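Local atomic coordinates of phosphate-binding protein (PDB entry 5UB3), a protein that probably serves as a periplasmic receptor of the phosphonate-binding type, paired with a diguanylate cyclase, and can bind a chloride ion. Residues A[98-103]-A[170-175]. Numbering follows the deposited sequence.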
ATOM      1  N   PHE A  98      -0.501   9.558  14.872  1.00 17.39           N
ATOM      2  CA  PHE A  98      -1.460  10.063  15.799  1.00 17.47           C
ATOM      3  C   PHE A  98      -1.278   9.444  17.176  1.00 18.81           C
ATOM      4  O   PHE A  98      -0.743   8.346  17.312  1.00 17.70           O
ATOM      5  CB  PHE A  98      -2.868   9.816  15.278  1.00 17.74           C
ATOM      6  CG  PHE A  98      -3.224   8.386  15.202  1.00 19.97           C
ATOM      7  CD1 PHE A  98      -2.931   7.654  14.050  1.00 20.16           C
ATOM      8  CD2 PHE A  98      -3.823   7.733  16.298  1.00 18.81           C
ATOM      9  CE1 PHE A  98      -3.223   6.305  13.984  1.00 21.79           C
ATOM     10  CE2 PHE A  98      -4.127   6.404  16.234  1.00 19.06           C
ATOM     11  CZ  PHE A  98      -3.822   5.677  15.090  1.00 22.98           C
ATOM     12  N   VAL A  99      -1.731  10.169  18.173  1.00 20.10           N
ATOM     13  CA  VAL A  99      -1.742   9.716  19.565  1.00 22.35           C
ATOM     14  C   VAL A  99      -3.053   9.975  20.256  1.00 24.40           C
ATOM     15  O   VAL A  99      -3.895  10.732  19.762  1.00 19.28           O
ATOM     16  CB  VAL A  99      -0.712  10.475  20.390  1.00 22.78           C
ATOM     17  CG1 VAL A  99       0.673  10.272  19.792  1.00 22.14           C
ATOM     18  CG2 VAL A  99      -1.064  11.960  20.511  1.00 24.36           C
ATOM     19  N   ARG A 100      -3.183   9.419  21.449  1.00 24.67           N
ATOM     20  CA  ARG A 100      -4.263   9.882  22.320  1.00 28.45           C
ATOM     21  C   ARG A 100      -4.099  11.355  22.651  1.00 28.58           C
ATOM     22  O   ARG A 100      -2.994  11.869  22.800  1.00 22.39           O
ATOM     23  CB  ARG A 100      -4.336   9.071  23.595  1.00 28.92           C
ATOM     24  CG  ARG A 100      -4.846   7.664  23.329  1.00 26.57           C
ATOM     25  CD  ARG A 100      -5.201   7.017  24.643  1.00 32.33           C
ATOM     26  NE  ARG A 100      -6.142   7.860  25.389  1.00 32.37           N
ATOM     27  CZ  ARG A 100      -7.476   7.763  25.374  1.00 32.27           C
ATOM     28  NH1 ARG A 100      -8.117   6.815  24.666  1.00 28.90           N
ATOM     29  NH2 ARG A 100      -8.179   8.615  26.138  1.00 31.35           N
ATOM     30  N   ARG A 101      -5.214  12.062  22.714  1.00 30.18           N
ATOM     31  CA  ARG A 101      -5.143  13.501  22.943  1.00 34.85           C
ATOM     32  C   ARG A 101      -4.543  13.741  24.338  1.00 32.50           C
ATOM     33  O   ARG A 101      -3.832  14.686  24.519  1.00 26.87           O
ATOM     34  CB  ARG A 101      -6.511  14.167  22.690  1.00 40.53           C
ATOM     35  CG  ARG A 101      -6.927  15.289  23.637  1.00 54.24           C
ATOM     36  CD  ARG A 101      -7.945  16.272  23.028  1.00 57.97           C
ATOM     37  NE  ARG A 101      -7.424  17.032  21.874  1.00 65.23           N
ATOM     38  CZ  ARG A 101      -6.384  17.892  21.877  1.00 64.48           C
ATOM     39  NH1 ARG A 101      -5.663  18.150  22.974  1.00 63.21           N
ATOM     40  NH2 ARG A 101      -6.049  18.514  20.738  1.00 64.35           N
ATOM     41  N   ASP A 102      -4.784  12.845  25.290  1.00 34.28           N
ATOM     42  CA  ASP A 102      -4.191  12.991  26.631  1.00 39.51           C
ATOM     43  C   ASP A 102      -2.698  12.540  26.730  1.00 36.42           C
ATOM     44  O   ASP A 102      -2.090  12.596  27.807  1.00 32.65           O
ATOM     45  CB  ASP A 102      -5.094  12.343  27.707  1.00 37.53           C
ATOM     46  CG  ASP A 102      -5.358  10.834  27.467  1.00 41.21           C
ATOM     47  OD1 ASP A 102      -4.651  10.149  26.751  1.00 33.60           O
ATOM     48  OD2 ASP A 102      -6.318  10.291  28.020  1.00 48.20           O
ATOM     49  N   SER A 103      -2.090  12.155  25.602  1.00 29.45           N
ATOM     50  CA  SER A 103      -0.677  11.775  25.538  1.00 26.05           C
ATOM     51  C   SER A 103       0.166  13.015  25.726  1.00 25.18           C
ATOM     52  O   SER A 103      -0.213  14.093  25.341  1.00 26.68           O
ATOM     53  CB  SER A 103      -0.340  11.221  24.120  1.00 28.16           C
ATOM     54  OG  SER A 103       1.057  11.001  23.935  1.00 28.31           O
ATOM     55  N   PHE A 170      -5.015  -0.289  19.346  1.00 24.06           N
ATOM     56  CA  PHE A 170      -3.921  -0.367  20.334  1.00 23.83           C
ATOM     57  C   PHE A 170      -3.574   0.967  20.900  1.00 20.26           C
ATOM     58  O   PHE A 170      -3.235   1.064  22.050  1.00 21.39           O
ATOM     59  CB  PHE A 170      -2.622  -0.980  19.751  1.00 23.20           C
ATOM     60  CG  PHE A 170      -2.611  -2.469  19.758  1.00 23.84           C
ATOM     61  CD1 PHE A 170      -3.418  -3.177  18.916  1.00 24.35           C
ATOM     62  CD2 PHE A 170      -1.763  -3.154  20.593  1.00 25.98           C
ATOM     63  CE1 PHE A 170      -3.408  -4.554  18.928  1.00 26.27           C
ATOM     64  CE2 PHE A 170      -1.734  -4.532  20.603  1.00 24.78           C
ATOM     65  CZ  PHE A 170      -2.559  -5.229  19.774  1.00 27.30           C
ATOM     66  N   VAL A 171      -3.603   1.999  20.080  1.00 20.32           N
ATOM     67  CA  VAL A 171      -3.321   3.349  20.574  1.00 19.52           C
ATOM     68  C   VAL A 171      -4.498   3.811  21.428  1.00 21.20           C
ATOM     69  O   VAL A 171      -4.297   4.460  22.484  1.00 20.62           O
ATOM     70  CB  VAL A 171      -3.019   4.357  19.460  1.00 19.74           C
ATOM     71  CG1 VAL A 171      -2.668   5.720  20.036  1.00 20.33           C
ATOM     72  CG2 VAL A 171      -1.856   3.853  18.675  1.00 22.43           C
ATOM     73  N   HIS A 172      -5.715   3.433  21.018  1.00 20.61           N
ATOM     74  CA  HIS A 172      -6.844   3.931  21.767  1.00 23.39           C
ATOM     75  C   HIS A 172      -6.847   3.350  23.156  1.00 24.06           C
ATOM     76  O   HIS A 172      -7.187   4.055  24.107  1.00 22.18           O
ATOM     77  CB  HIS A 172      -8.154   3.669  21.102  1.00 23.49           C
ATOM     78  CG  HIS A 172      -9.258   4.427  21.754  1.00 26.61           C
ATOM     79  ND1 HIS A 172     -10.202   3.824  22.549  1.00 30.36           N
ATOM     80  CD2 HIS A 172      -9.504   5.752  21.819  1.00 28.50           C
ATOM     81  CE1 HIS A 172     -11.019   4.736  23.032  1.00 30.63           C
ATOM     82  NE2 HIS A 172     -10.611   5.916  22.615  1.00 30.28           N
ATOM     83  N   LYS A 173      -6.418   2.079  23.250  1.00 23.34           N
ATOM     84  CA  LYS A 173      -6.521   1.324  24.461  1.00 25.26           C
ATOM     85  C   LYS A 173      -5.290   1.472  25.335  1.00 24.75           C
ATOM     86  O   LYS A 173      -5.182   0.719  26.302  1.00 24.84           O
ATOM     87  CB  LYS A 173      -6.870  -0.140  24.157  1.00 24.75           C
ATOM     88  CG  LYS A 173      -8.233  -0.245  23.497  1.00 26.09           C
ATOM     89  CD  LYS A 173      -8.580  -1.656  23.130  1.00 24.89           C
ATOM     90  CE  LYS A 173      -9.615  -1.754  22.004  1.00 25.70           C
ATOM     91  NZ  LYS A 173     -10.886  -1.243  22.540  1.00 27.88           N
ATOM     92  N   HIS A 174      -4.428   2.477  25.074  1.00 25.99           N
ATOM     93  CA  HIS A 174      -3.206   2.752  25.840  1.00 26.68           C
ATOM     94  C   HIS A 174      -2.174   1.601  25.768  1.00 27.15           C
ATOM     95  O   HIS A 174      -1.343   1.460  26.646  1.00 26.80           O
ATOM     96  CB  HIS A 174      -3.496   3.097  27.323  1.00 28.26           C
ATOM     97  CG  HIS A 174      -4.209   4.391  27.521  1.00 31.17           C
ATOM     98  ND1 HIS A 174      -5.588   4.486  27.562  1.00 33.81           N
ATOM     99  CD2 HIS A 174      -3.736   5.643  27.719  1.00 32.90           C
ATOM    100  CE1 HIS A 174      -5.932   5.743  27.764  1.00 34.06           C
ATOM    101  NE2 HIS A 174      -4.826   6.469  27.848  1.00 37.18           N
ATOM    102  N   LEU A 175      -2.221   0.775  24.734  1.00 24.97           N
ATOM    103  CA  LEU A 175      -1.248  -0.312  24.647  1.00 23.55           C
ATOM    104  C   LEU A 175      -0.009   0.195  23.975  1.00 23.25           C
ATOM    105  O   LEU A 175       1.042  -0.263  24.286  1.00 20.17           O
ATOM    106  CB  LEU A 175      -1.811  -1.462  23.875  1.00 24.28           C
ATOM    107  CG  LEU A 175      -3.046  -2.038  24.570  1.00 28.83           C
ATOM    108  CD1 LEU A 175      -3.822  -2.894  23.584  1.00 28.92           C
ATOM    109  CD2 LEU A 175      -2.688  -2.831  25.822  1.00 28.96           C
TER
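Arg-100, at the end of strand 92-100, lays its side chain across the C-terminal end of helix 164-172 and meets His-172 and His-174 there. One hydrogen bond spans the contact: Arg-100 NH1 donates an N-H to His-172 O at 3.0 Å, on a lone pair in the carbonyl plane, though the N-H...O angle of 139° is well short of straight. The same NH1 stands over one face of the His-172 ring, near its rim, 3.3 Å from His-172 CD2. That imidazole is stacked on Phe-196, and its NE2 is hydrogen-bonded to Asp-199.

Helix 164-172 finishes in a Schellman motif, with His-174, its phi positive, at C-prime; Leu-175 N is bonded to Phe-170 O and His-174 N to Val-171 O. The turn brings the His-174 ring against the arginine: Arg-100 CD makes a CH-pi contact, 3.5 Å from the centroid of the His-174 ring, while His-174 CE1 lies over one guanidinium face, the two planes 31° apart. A bend at chi3 (54°) turns NE of Arg-100 away from a fully extended course. Within the type I turn from Arg-100 to Ser-103, Asp-102 grips the guanidinium side-on in a salt bridge, Arg-100 NE to Asp-102 OD1 and Arg-100 NH2 to Asp-102 OD2, each 3.1 Å and nearly straight.

Farther back along the strand, Phe-98 and Val-171 make the apolar part of the contact. Phe-98 CE2 rests 4.0 Å from Val-171 CB, and Val-171 CG1 packs against the backbone at Val-99 CA; Phe-200 of strand 200-205 touches both Phe-98 and Val-171.

With NE, NH1 and NH2 all engaged, the guanidinium is held in rotation, and its positive charge, partly balanced by the Asp-102 carboxylate, probably interacts favourably with the partly negative C-terminal end of helix 164-172.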